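Local coordinates for alkyltransferase-like protein 1 (Schizosaccharomyces pombe, PDB 3GVA) that recognises O6-alkylguanine lesions in DNA, flips the damaged base into a hydrophobic pocket and so presents the lesion to nucleotide excision repair, at residues Y90-S93 with Y97-N100; E27-V32 with S36-V41; K46-H49 with H53-W56; R58-R63 with Q76-R81. All coordinates share one frame; numbering follows the deposited sequence.

How the contacts relate
From the N terminus, contact 2 comes first, closing the short turn between helices 25-31 and 38-46. Contact 3 follows, closing another short turn in the loop that leaves helix 38-46. Contact 4 spans a longer stretch, bringing loop residues 58-63 against helix 73-84, and contact 1 closes the hairpin of strands 90-91 and 97-98. The four are in series, none nesting or crossing. Trp-56 of contact 3 packs on the helix of contact 4, and segment 97-100 of contact 1 meets both the loop and the helix of contact 4. Contact 4 thus touches both contact 1 and contact 3; contact 2 touches none of them, its centre about 25 Å from that of contact 1.

Contact 1. Residues Y90-S93 with Y97-N100; sequences YQTS and YKLN
The carbonyl oxygen of Tyr-90 is approached by two groups of the facing strand: Lys-98 N donates a hydrogen bond to Tyr-90 O at 2.7 Å, and Tyr-97 CA adds a CA-H...O contact to Tyr-90 O at 3.3 Å. The return bond, from Tyr-90 N to Lys-98 O, is 2.9 Å long, so Tyr-90 and Lys-98 form the antiparallel hydrogen-bonded pair of this small hairpin, next to the non-hydrogen-bonded pair Gln-91 and Tyr-97. With CG placed between its backbone N and carbonyl carbon (chi1 50°), the Tyr-90 ring folds across to the other strand, and Lys-98 O lies over one of its faces, offset toward the rim. The lysine chain runs alongside in the same direction, its CD 3.7 Å from Tyr-90 CE2. A bend at the last torsion (chi4 -54°) brings Lys-98 NZ to 3.1 Å from Tyr-90 OH, to which it donates. Thr-92 CG2 touches Lys-98 CB at 4.0 Å, while its hydroxyl bonds to Glu-96. Replacing Lys-98 by an alanine removes the chain beyond CB, and Tyr-90 OH would probably lose this donor and the ring most of its aliphatic cover. Beside the other pair, the amide of Gln-91 lies obliquely by the Tyr-97 ring, their planes 23° apart, with Gln-91 CD 3.9 Å from Tyr-97 CE1; Gln-91 NE2 donates to Gly-95 O in the turn. Tyr-97 also makes a cation-pi contact with Lys-79. One face of the hairpin thus carries the lysine-tyrosine pair, while on the other Gln-91 and Tyr-97 border Arg-69, which is critical for recognising O6-alkylguanines.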
loop_
_atom_site.group_PDB
_atom_site.type_symbol
_atom_site.label_atom_id
_atom_site.label_comp_id
_atom_site.label_asym_id
_atom_site.label_seq_id
_atom_site.Cartn_x
_atom_site.Cartn_y
_atom_site.Cartn_z
ATOM N N TYR A 90 -4.442 2.921 14.597
ATOM C CA TYR A 90 -4.832 2.333 15.864
ATOM C C TYR A 90 -4.580 0.838 15.827
ATOM O O TYR A 90 -4.220 0.291 14.783
ATOM C CB TYR A 90 -6.297 2.630 16.193
ATOM C CG TYR A 90 -7.296 2.344 15.098
ATOM C CD1 TYR A 90 -7.674 3.339 14.199
ATOM C CD2 TYR A 90 -7.921 1.100 15.006
ATOM C CE1 TYR A 90 -8.665 3.105 13.235
ATOM C CE2 TYR A 90 -8.911 0.853 14.047
ATOM C CZ TYR A 90 -9.279 1.859 13.167
ATOM O OH TYR A 90 -10.255 1.616 12.221
ATOM N N GLN A 91 -4.751 0.178 16.967
ATOM C CA GLN A 91 -4.506 -1.254 17.047
ATOM C C GLN A 91 -5.782 -2.011 17.391
ATOM O O GLN A 91 -6.481 -1.656 18.341
ATOM C CB GLN A 91 -3.414 -1.524 18.091
ATOM C CG GLN A 91 -3.049 -2.989 18.264
ATOM C CD GLN A 91 -1.776 -3.177 19.067
ATOM O OE1 GLN A 91 -1.512 -2.438 20.013
ATOM N NE2 GLN A 91 -0.983 -4.179 18.698
ATOM N N THR A 92 -6.085 -3.043 16.603
ATOM C CA THR A 92 -7.285 -3.859 16.809
ATOM C C THR A 92 -7.110 -4.819 17.983
ATOM O O THR A 92 -6.014 -4.952 18.529
ATOM C CB THR A 92 -7.605 -4.719 15.568
ATOM O OG1 THR A 92 -6.612 -5.744 15.432
ATOM C CG2 THR A 92 -7.621 -3.868 14.314
ATOM N N SER A 93 -8.195 -5.497 18.351
ATOM C CA SER A 93 -8.175 -6.465 19.445
ATOM C C SER A 93 -7.370 -7.699 19.058
ATOM O O SER A 93 -7.062 -8.538 19.903
ATOM C CB SER A 93 -9.599 -6.889 19.816
ATOM O OG SER A 93 -10.289 -7.423 18.695
ATOM N N TYR A 97 -2.434 -3.413 13.287
ATOM C CA TYR A 97 -2.470 -1.963 13.200
ATOM C C TYR A 97 -3.432 -1.654 12.066
ATOM O O TYR A 97 -3.396 -2.299 11.016
ATOM C CB TYR A 97 -1.068 -1.417 12.940
ATOM C CG TYR A 97 -0.208 -1.523 14.178
ATOM C CD1 TYR A 97 -0.579 -0.870 15.354
ATOM C CD2 TYR A 97 0.948 -2.299 14.192
ATOM C CE1 TYR A 97 0.176 -0.987 16.515
ATOM C CE2 TYR A 97 1.716 -2.424 15.355
ATOM C CZ TYR A 97 1.320 -1.764 16.509
ATOM O OH TYR A 97 2.061 -1.876 17.663
ATOM N N LYS A 98 -4.301 -0.674 12.277
ATOM C CA LYS A 98 -5.315 -0.353 11.283
ATOM C C LYS A 98 -5.579 1.139 11.163
ATOM O O LYS A 98 -5.227 1.920 12.042
ATOM C CB LYS A 98 -6.612 -1.074 11.674
ATOM C CG LYS A 98 -7.780 -0.934 10.722
ATOM C CD LYS A 98 -9.000 -1.667 11.286
ATOM C CE LYS A 98 -10.168 -1.676 10.307
ATOM N NZ LYS A 98 -10.537 -0.304 9.849
ATOM N N LEU A 99 -6.208 1.532 10.066
ATOM C CA LEU A 99 -6.545 2.928 9.869
ATOM C C LEU A 99 -7.882 3.008 9.150
ATOM O O LEU A 99 -8.324 2.033 8.536
ATOM C CB LEU A 99 -5.443 3.635 9.074
ATOM C CG LEU A 99 -5.063 3.061 7.709
ATOM C CD1 LEU A 99 -6.142 3.379 6.697
ATOM C CD2 LEU A 99 -3.734 3.653 7.265
ATOM N N ASN A 100 -8.527 4.162 9.248
ATOM C CA ASN A 100 -9.816 4.382 8.609
ATOM C C ASN A 100 -9.563 4.621 7.117
ATOM O O ASN A 100 -9.213 5.729 6.704
ATOM C CB ASN A 100 -10.498 5.587 9.278
ATOM C CG ASN A 100 -11.813 5.948 8.630
ATOM O OD1 ASN A 100 -12.490 5.094 8.058
ATOM N ND2 ASN A 100 -12.192 7.219 8.727
#

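Contact 2. Residues E27-V32 with S36-V41; sequences EIARYV and SYARQV
Helix 25-31 and helix 38-46, in the DNA-binding domain shared with the MGMT family, meet through Ala-29 and Val-41 just across the turn that joins them. The methyl of Ala-29 points at the second helix, and its CB lies 3.7 Å from Val-41 CG2. The same CB reaches the helix start, 3.8 Å from Ala-38 N and 4.4 Å from Ala-38 CB, so that a small side chain lets the two backbones come close: the CA atoms of Ala-29 and Ala-38 are 5.3 Å apart. Val-41 uses both branches. Its CG1, anti to the backbone N (chi1 170°), turns to Ile-28 and comes 4.2 Å from Ile-28 CG2, the two side chains crossing at about a right angle. This pair of helices belongs to the helix-turn-helix class of DNA-binding folds; Tyr-37 occupies the N-cap position of the second helix, which carries Arg-39, the arginine finger inferred to be required for nucleotide flipping. Ile-28 and Val-41 also pack on helix 3-14, against Ala-13 and Phe-6 respectively. On the first helix, Arg-30 NH2 donates to Glu-27 OE1 at 2.7 Å in a salt bridge, the carboxylate oxygen lying in the guanidinium plane.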
loop_
_atom_site.group_PDB
_atom_site.type_symbol
_atom_site.label_atom_id
_atom_site.label_comp_id
_atom_site.label_asym_id
_atom_site.label_seq_id
_atom_site.Cartn_x
_atom_site.Cartn_y
_atom_site.Cartn_z
ATOM N N GLU A 27 -7.480 -0.930 -6.256
ATOM C CA GLU A 27 -7.624 0.433 -6.752
ATOM C C GLU A 27 -6.563 0.742 -7.799
ATOM O O GLU A 27 -6.856 1.322 -8.845
ATOM C CB GLU A 27 -7.503 1.430 -5.595
ATOM C CG GLU A 27 -8.687 1.449 -4.657
ATOM C CD GLU A 27 -9.940 1.982 -5.324
ATOM O OE1 GLU A 27 -10.885 1.196 -5.541
ATOM O OE2 GLU A 27 -9.976 3.189 -5.639
ATOM N N ILE A 28 -5.325 0.352 -7.520
ATOM C CA ILE A 28 -4.234 0.617 -8.452
ATOM C C ILE A 28 -4.451 -0.130 -9.760
ATOM O O ILE A 28 -4.253 0.432 -10.842
ATOM C CB ILE A 28 -2.875 0.212 -7.845
ATOM C CG1 ILE A 28 -2.556 1.111 -6.646
ATOM C CG2 ILE A 28 -1.775 0.284 -8.904
ATOM C CD1 ILE A 28 -2.352 2.586 -6.986
ATOM N N ALA A 29 -4.864 -1.389 -9.662
ATOM C CA ALA A 29 -5.103 -2.200 -10.853
ATOM C C ALA A 29 -6.155 -1.550 -11.741
ATOM O O ALA A 29 -6.008 -1.513 -12.955
ATOM C CB ALA A 29 -5.542 -3.602 -10.455
ATOM N N ARG A 30 -7.213 -1.028 -11.131
ATOM C CA ARG A 30 -8.272 -0.370 -11.885
ATOM C C ARG A 30 -7.773 0.973 -12.413
ATOM O O ARG A 30 -8.183 1.426 -13.486
ATOM C CB ARG A 30 -9.512 -0.168 -11.000
ATOM C CG ARG A 30 -10.262 -1.458 -10.654
ATOM C CD ARG A 30 -11.576 -1.186 -9.905
ATOM N NE ARG A 30 -11.397 -0.882 -8.482
ATOM C CZ ARG A 30 -11.117 -1.788 -7.545
ATOM N NH1 ARG A 30 -10.979 -3.069 -7.870
ATOM N NH2 ARG A 30 -10.981 -1.418 -6.274
ATOM N N TYR A 31 -6.871 1.597 -11.664
ATOM C CA TYR A 31 -6.314 2.885 -12.060
ATOM C C TYR A 31 -5.407 2.790 -13.295
ATOM O O TYR A 31 -5.404 3.690 -14.134
ATOM C CB TYR A 31 -5.525 3.499 -10.904
ATOM C CG TYR A 31 -4.920 4.841 -11.236
ATOM C CD1 TYR A 31 -5.728 5.944 -11.493
ATOM C CD2 TYR A 31 -3.536 5.010 -11.285
ATOM C CE1 TYR A 31 -5.175 7.186 -11.787
ATOM C CE2 TYR A 31 -2.976 6.246 -11.580
ATOM C CZ TYR A 31 -3.803 7.327 -11.826
ATOM O OH TYR A 31 -3.256 8.556 -12.098
ATOM N N VAL A 32 -4.637 1.712 -13.403
ATOM C CA VAL A 32 -3.742 1.544 -14.544
ATOM C C VAL A 32 -4.379 0.797 -15.715
ATOM O O VAL A 32 -3.674 0.329 -16.611
ATOM C CB VAL A 32 -2.434 0.817 -14.146
ATOM C CG1 VAL A 32 -1.703 1.616 -13.092
ATOM C CG2 VAL A 32 -2.729 -0.589 -13.661
ATOM N N SER A 36 -8.480 -6.597 -13.692
ATOM C CA SER A 36 -8.433 -7.985 -13.237
ATOM C C SER A 36 -7.058 -8.412 -12.731
ATOM O O SER A 36 -6.865 -9.573 -12.364
ATOM C CB SER A 36 -8.847 -8.928 -14.370
ATOM O OG SER A 36 -7.851 -8.967 -15.377
ATOM N N TYR A 37 -6.113 -7.477 -12.692
ATOM C CA TYR A 37 -4.753 -7.794 -12.271
ATOM C C TYR A 37 -4.378 -7.413 -10.844
ATOM O O TYR A 37 -3.204 -7.176 -10.559
ATOM C CB TYR A 37 -3.752 -7.148 -13.238
ATOM C CG TYR A 37 -3.756 -7.757 -14.622
ATOM C CD1 TYR A 37 -4.882 -7.673 -15.440
ATOM C CD2 TYR A 37 -2.642 -8.444 -15.104
ATOM C CE1 TYR A 37 -4.902 -8.262 -16.706
ATOM C CE2 TYR A 37 -2.651 -9.039 -16.370
ATOM C CZ TYR A 37 -3.785 -8.943 -17.165
ATOM O OH TYR A 37 -3.802 -9.525 -18.416
ATOM N N ALA A 38 -5.355 -7.371 -9.945
ATOM C CA ALA A 38 -5.080 -7.004 -8.564
ATOM C C ALA A 38 -4.029 -7.905 -7.925
ATOM O O ALA A 38 -3.166 -7.423 -7.206
ATOM C CB ALA A 38 -6.367 -7.020 -7.740
ATOM N N ARG A 39 -4.078 -9.208 -8.187
ATOM C CA ARG A 39 -3.082 -10.085 -7.583
ATOM C C ARG A 39 -1.707 -9.847 -8.184
ATOM O O ARG A 39 -0.692 -9.985 -7.497
ATOM C CB ARG A 39 -3.493 -11.556 -7.713
ATOM C CG ARG A 39 -4.676 -11.925 -6.812
ATOM C CD ARG A 39 -4.971 -13.427 -6.828
ATOM N NE ARG A 39 -3.938 -14.204 -6.148
ATOM C CZ ARG A 39 -3.858 -15.531 -6.183
ATOM N NH1 ARG A 39 -4.749 -16.235 -6.864
ATOM N NH2 ARG A 39 -2.887 -16.156 -5.534
ATOM N N GLN A 40 -1.675 -9.476 -9.462
ATOM C CA GLN A 40 -0.415 -9.187 -10.137
ATOM C C GLN A 40 0.175 -7.922 -9.531
ATOM O O GLN A 40 1.389 -7.826 -9.337
ATOM C CB GLN A 40 -0.629 -8.982 -11.640
ATOM C CG GLN A 40 -0.879 -10.257 -12.430
ATOM C CD GLN A 40 -2.182 -10.928 -12.063
ATOM O OE1 GLN A 40 -3.227 -10.284 -11.995
ATOM N NE2 GLN A 40 -2.130 -12.236 -11.837
ATOM N N VAL A 41 -0.690 -6.949 -9.248
ATOM C CA VAL A 41 -0.249 -5.706 -8.626
ATOM C C VAL A 41 0.396 -6.078 -7.292
ATOM O O VAL A 41 1.478 -5.592 -6.953
ATOM C CB VAL A 41 -1.437 -4.759 -8.365
ATOM C CG1 VAL A 41 -0.996 -3.570 -7.501
ATOM C CG2 VAL A 41 -1.998 -4.271 -9.681
#

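Contact 3. Residues K46-H49 with H53-W56; sequences KHLH and HVPW
Leu-48 and Val-54 form the close part of this contact, meeting by methyl groups where the chain turns back on itself. Leu-48 CD1 lies 4.0 Å from Val-54 CG1 and equally far from Val-54 CB, and the two side chains cross at about a right angle. The same methyl also reaches Trp-56, its CD1 standing 4.1 Å from Trp-56 CB, so a single leucine branch bridges two residues of the other segment. For Trp-56 it is the CB that takes part: with CG between the backbone N and the carbonyl carbon (chi1 58°), the indole turns away to helix 73-84, where it packs on Arg-77, Gln-78 and Arg-81. Leu-48 and Val-54 both rest on Tyr-11 of helix 3-14, and Val-54 on Val-14 as well. Pro-55, at the centre of an inverse gamma turn, sets the local bend, and Trp-56 N bonds to Val-54 O at 2.8 Å. The outer side is looser. His-49 and His-53 are exposed and make no contact across the segments, although the His-53 ring has Val-54 CG2 over one face, 3.7 Å above its plane and offset toward the rim. Across the two segments the fit therefore rests on one leucine methyl against a valine and the root of a tryptophan, with no directional bond to fix the register; polar bonds such as Val-54 N to Thr-52 OG1 lie within the turn itself.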
loop_
_atom_site.group_PDB
_atom_site.type_symbol
_atom_site.label_atom_id
_atom_site.label_comp_id
_atom_site.label_asym_id
_atom_site.label_seq_id
_atom_site.Cartn_x
_atom_site.Cartn_y
_atom_site.Cartn_z
ATOM N N LYS A 46 5.209 -6.872 -3.929
ATOM C CA LYS A 46 5.960 -7.802 -3.097
ATOM C C LYS A 46 7.386 -8.036 -3.593
ATOM O O LYS A 46 8.256 -8.424 -2.819
ATOM C CB LYS A 46 5.201 -9.128 -2.980
ATOM C CG LYS A 46 3.840 -8.973 -2.305
ATOM C CD LYS A 46 3.160 -10.310 -2.047
ATOM C CE LYS A 46 3.892 -11.111 -0.977
ATOM N NZ LYS A 46 3.107 -12.300 -0.526
ATOM N N HIS A 47 7.633 -7.773 -4.870
ATOM C CA HIS A 47 8.968 -7.966 -5.428
ATOM C C HIS A 47 9.858 -6.726 -5.337
ATOM O O HIS A 47 10.992 -6.743 -5.813
ATOM C CB HIS A 47 8.869 -8.427 -6.885
ATOM C CG HIS A 47 8.246 -9.779 -7.047
ATOM N ND1 HIS A 47 8.082 -10.382 -8.277
ATOM C CD2 HIS A 47 7.745 -10.647 -6.135
ATOM C CE1 HIS A 47 7.507 -11.560 -8.116
ATOM N NE2 HIS A 47 7.291 -11.746 -6.826
ATOM N N LEU A 48 9.352 -5.657 -4.728
ATOM C CA LEU A 48 10.123 -4.423 -4.589
ATOM C C LEU A 48 11.250 -4.563 -3.582
ATOM O O LEU A 48 11.097 -5.213 -2.548
ATOM C CB LEU A 48 9.223 -3.262 -4.157
ATOM C CG LEU A 48 8.515 -2.454 -5.247
ATOM C CD1 LEU A 48 7.571 -1.423 -4.613
ATOM C CD2 LEU A 48 9.557 -1.757 -6.117
ATOM N N HIS A 49 12.386 -3.949 -3.895
ATOM C CA HIS A 49 13.538 -3.973 -3.001
ATOM C C HIS A 49 13.164 -3.135 -1.772
ATOM O O HIS A 49 12.565 -2.065 -1.900
ATOM C CB HIS A 49 14.750 -3.361 -3.700
ATOM C CG HIS A 49 16.012 -3.437 -2.903
ATOM N ND1 HIS A 49 16.839 -4.540 -2.918
ATOM C CD2 HIS A 49 16.586 -2.550 -2.056
ATOM C CE1 HIS A 49 17.869 -4.327 -2.120
ATOM N NE2 HIS A 49 17.740 -3.127 -1.586
ATOM N N HIS A 53 12.670 3.489 -3.881
ATOM C CA HIS A 53 12.216 4.867 -3.761
ATOM C C HIS A 53 10.688 4.893 -3.870
ATOM O O HIS A 53 10.048 5.854 -3.454
ATOM C CB HIS A 53 12.799 5.694 -4.903
ATOM C CG HIS A 53 12.266 5.304 -6.247
ATOM N ND1 HIS A 53 11.187 5.934 -6.832
ATOM C CD2 HIS A 53 12.626 4.311 -7.094
ATOM C CE1 HIS A 53 10.908 5.348 -7.982
ATOM N NE2 HIS A 53 11.767 4.360 -8.166
ATOM N N VAL A 54 10.114 3.844 -4.455
ATOM C CA VAL A 54 8.663 3.768 -4.612
ATOM C C VAL A 54 8.015 3.815 -3.227
ATOM O O VAL A 54 8.407 3.071 -2.333
ATOM C CB VAL A 54 8.250 2.466 -5.338
ATOM C CG1 VAL A 54 6.732 2.385 -5.447
ATOM C CG2 VAL A 54 8.874 2.429 -6.730
ATOM N N PRO A 55 7.021 4.701 -3.031
ATOM C CA PRO A 55 6.346 4.817 -1.731
ATOM C C PRO A 55 5.366 3.683 -1.429
ATOM O O PRO A 55 4.175 3.921 -1.204
ATOM C CB PRO A 55 5.654 6.173 -1.824
ATOM C CG PRO A 55 5.287 6.247 -3.275
ATOM C CD PRO A 55 6.536 5.732 -3.971
ATOM N N TRP A 56 5.886 2.459 -1.401
ATOM C CA TRP A 56 5.086 1.263 -1.140
ATOM C C TRP A 56 4.301 1.306 0.165
ATOM O O TRP A 56 3.303 0.604 0.321
ATOM C CB TRP A 56 5.990 0.025 -1.126
ATOM C CG TRP A 56 7.088 0.128 -0.111
ATOM C CD1 TRP A 56 8.317 0.700 -0.284
ATOM C CD2 TRP A 56 7.022 -0.271 1.260
ATOM N NE1 TRP A 56 9.018 0.686 0.893
ATOM C CE2 TRP A 56 8.248 0.095 1.861
ATOM C CE3 TRP A 56 6.046 -0.899 2.040
ATOM C CZ2 TRP A 56 8.524 -0.144 3.211
ATOM C CZ3 TRP A 56 6.318 -1.140 3.385
ATOM C CH2 TRP A 56 7.548 -0.760 3.956
#

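Contact 4. Residues R58-R63 with Q76-R81; sequences RVINSR and QRQKDR
Gln-78 reaches across to the loop with CG anti to its backbone N (chi1 175°) and its chain extended beyond, which carries the amide off the helix toward Val-59 and Ile-60. There Gln-78 NE2 donates to Val-59 O at 3.0 Å, with an N-H...O angle of 151°. The acceptor lies in the plane of the glutamine amide, but the N-H comes down on the Val-59 carbonyl from above its plane, tilted 50°, rather than along a lone pair. The same nitrogen also donates to His-57 O, so one amide group ties down two carbonyls of the loop. Ile-60 CG2 comes to 3.5 Å of Gln-78 NE2, the two side chains crossing at about a right angle. A leucine in place of Gln-78 would probably leave the carbonyls of Val-59 and His-57 without this donor and the loop less firmly fixed to the helix. The guanidinium of Arg-58 salt-bridges to Glu-85, just past helix 73-84. Around this buried joint, Ile-60 packs on Ile-66 and on Leu-99 of the hairpin segment 97-100, and backbone bonds join Arg-58 and Ile-60 to Ser-23 ahead of helix 25-31.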
loop_
_atom_site.group_PDB
_atom_site.type_symbol
_atom_site.label_atom_id
_atom_site.label_comp_id
_atom_site.label_asym_id
_atom_site.label_seq_id
_atom_site.Cartn_x
_atom_site.Cartn_y
_atom_site.Cartn_z
ATOM N N ARG A 58 2.378 3.431 1.133
ATOM C CA ARG A 58 1.058 4.018 0.910
ATOM C C ARG A 58 0.053 3.024 0.330
ATOM O O ARG A 58 -1.100 3.367 0.087
ATOM C CB ARG A 58 1.170 5.248 0.004
ATOM C CG ARG A 58 1.912 6.395 0.679
ATOM C CD ARG A 58 2.091 7.593 -0.224
ATOM N NE ARG A 58 3.050 8.524 0.364
ATOM C CZ ARG A 58 3.808 9.363 -0.336
ATOM N NH1 ARG A 58 3.715 9.401 -1.658
ATOM N NH2 ARG A 58 4.695 10.128 0.286
ATOM N N VAL A 59 0.488 1.793 0.106
ATOM C CA VAL A 59 -0.408 0.762 -0.411
ATOM C C VAL A 59 -0.744 -0.178 0.759
ATOM O O VAL A 59 0.151 -0.755 1.377
ATOM C CB VAL A 59 0.260 -0.034 -1.566
ATOM C CG1 VAL A 59 -0.726 -1.029 -2.162
ATOM C CG2 VAL A 59 0.731 0.926 -2.654
ATOM N N ILE A 60 -2.029 -0.303 1.082
ATOM C CA ILE A 60 -2.453 -1.153 2.192
ATOM C C ILE A 60 -3.572 -2.071 1.734
ATOM O O ILE A 60 -4.142 -1.857 0.672
ATOM C CB ILE A 60 -2.984 -0.308 3.379
ATOM C CG1 ILE A 60 -4.240 0.464 2.958
ATOM C CG2 ILE A 60 -1.915 0.669 3.839
ATOM C CD1 ILE A 60 -4.877 1.261 4.086
ATOM N N ASN A 61 -3.902 -3.090 2.522
ATOM C CA ASN A 61 -4.982 -3.965 2.095
ATOM C C ASN A 61 -6.323 -3.264 2.269
ATOM O O ASN A 61 -6.448 -2.298 3.032
ATOM C CB ASN A 61 -4.937 -5.317 2.830
ATOM C CG ASN A 61 -4.928 -5.176 4.327
ATOM O OD1 ASN A 61 -5.913 -4.755 4.927
ATOM N ND2 ASN A 61 -3.807 -5.541 4.948
ATOM N N SER A 62 -7.315 -3.743 1.528
ATOM C CA SER A 62 -8.658 -3.176 1.527
ATOM C C SER A 62 -9.318 -3.026 2.894
ATOM O O SER A 62 -10.154 -2.136 3.083
ATOM C CB SER A 62 -9.564 -4.015 0.623
ATOM O OG SER A 62 -8.947 -4.222 -0.634
ATOM N N ARG A 63 -8.951 -3.884 3.842
ATOM C CA ARG A 63 -9.538 -3.831 5.175
ATOM C C ARG A 63 -8.993 -2.694 6.038
ATOM O O ARG A 63 -9.496 -2.449 7.136
ATOM C CB ARG A 63 -9.325 -5.165 5.892
ATOM C CG ARG A 63 -9.833 -6.369 5.115
ATOM C CD ARG A 63 -9.770 -7.626 5.961
ATOM N NE ARG A 63 -10.762 -7.575 7.027
ATOM C CZ ARG A 63 -10.820 -8.431 8.040
ATOM N NH1 ARG A 63 -9.938 -9.412 8.135
ATOM N NH2 ARG A 63 -11.766 -8.306 8.955
ATOM N N GLN A 76 6.514 -2.729 10.413
ATOM C CA GLN A 76 6.917 -1.671 11.341
ATOM C C GLN A 76 7.357 -0.452 10.532
ATOM O O GLN A 76 7.050 0.687 10.890
ATOM C CB GLN A 76 8.068 -2.148 12.231
ATOM C CG GLN A 76 8.565 -1.113 13.240
ATOM C CD GLN A 76 7.493 -0.693 14.225
ATOM O OE1 GLN A 76 6.590 0.080 13.892
ATOM N NE2 GLN A 76 7.580 -1.210 15.446
ATOM N N ARG A 77 8.078 -0.700 9.440
ATOM C CA ARG A 77 8.526 0.381 8.573
ATOM C C ARG A 77 7.300 1.079 7.992
ATOM O O ARG A 77 7.206 2.305 8.011
ATOM C CB ARG A 77 9.403 -0.156 7.436
ATOM C CG ARG A 77 10.670 -0.846 7.908
ATOM C CD ARG A 77 11.547 -1.298 6.748
ATOM N NE ARG A 77 12.247 -0.182 6.122
ATOM C CZ ARG A 77 13.219 -0.315 5.223
ATOM N NH1 ARG A 77 13.614 -1.521 4.836
ATOM N NH2 ARG A 77 13.803 0.761 4.713
ATOM N N GLN A 78 6.350 0.295 7.487
ATOM C CA GLN A 78 5.143 0.886 6.914
ATOM C C GLN A 78 4.397 1.735 7.938
ATOM O O GLN A 78 3.971 2.852 7.632
ATOM C CB GLN A 78 4.216 -0.192 6.350
ATOM C CG GLN A 78 2.892 0.365 5.847
ATOM C CD GLN A 78 2.216 -0.558 4.849
ATOM O OE1 GLN A 78 2.276 -1.773 4.979
ATOM N NE2 GLN A 78 1.565 0.021 3.855
ATOM N N LYS A 79 4.241 1.218 9.151
ATOM C CA LYS A 79 3.557 1.970 10.194
ATOM C C LYS A 79 4.303 3.275 10.469
ATOM O O LYS A 79 3.702 4.345 10.468
ATOM C CB LYS A 79 3.459 1.139 11.479
ATOM C CG LYS A 79 2.778 1.864 12.631
ATOM C CD LYS A 79 2.476 0.910 13.782
ATOM C CE LYS A 79 1.797 1.636 14.935
ATOM N NZ LYS A 79 2.681 2.667 15.550
ATOM N N ASP A 80 5.614 3.179 10.691
ATOM C CA ASP A 80 6.443 4.355 10.959
ATOM C C ASP A 80 6.280 5.414 9.871
ATOM O O ASP A 80 6.105 6.599 10.157
ATOM C CB ASP A 80 7.924 3.966 11.041
ATOM C CG ASP A 80 8.338 3.462 12.422
ATOM O OD1 ASP A 80 7.500 3.443 13.341
ATOM O OD2 ASP A 80 9.518 3.084 12.590
ATOM N N ARG A 81 6.344 4.975 8.621
ATOM C CA ARG A 81 6.230 5.883 7.497
ATOM C C ARG A 81 4.853 6.497 7.350
ATOM O O ARG A 81 4.736 7.679 7.046
ATOM C CB ARG A 81 6.628 5.172 6.209
ATOM C CG ARG A 81 8.015 4.560 6.276
ATOM C CD ARG A 81 8.472 4.067 4.915
ATOM N NE ARG A 81 9.684 3.259 5.004
ATOM C CZ ARG A 81 10.522 3.062 3.990
ATOM N NH1 ARG A 81 10.279 3.622 2.813
ATOM N NH2 ARG A 81 11.598 2.303 4.149
#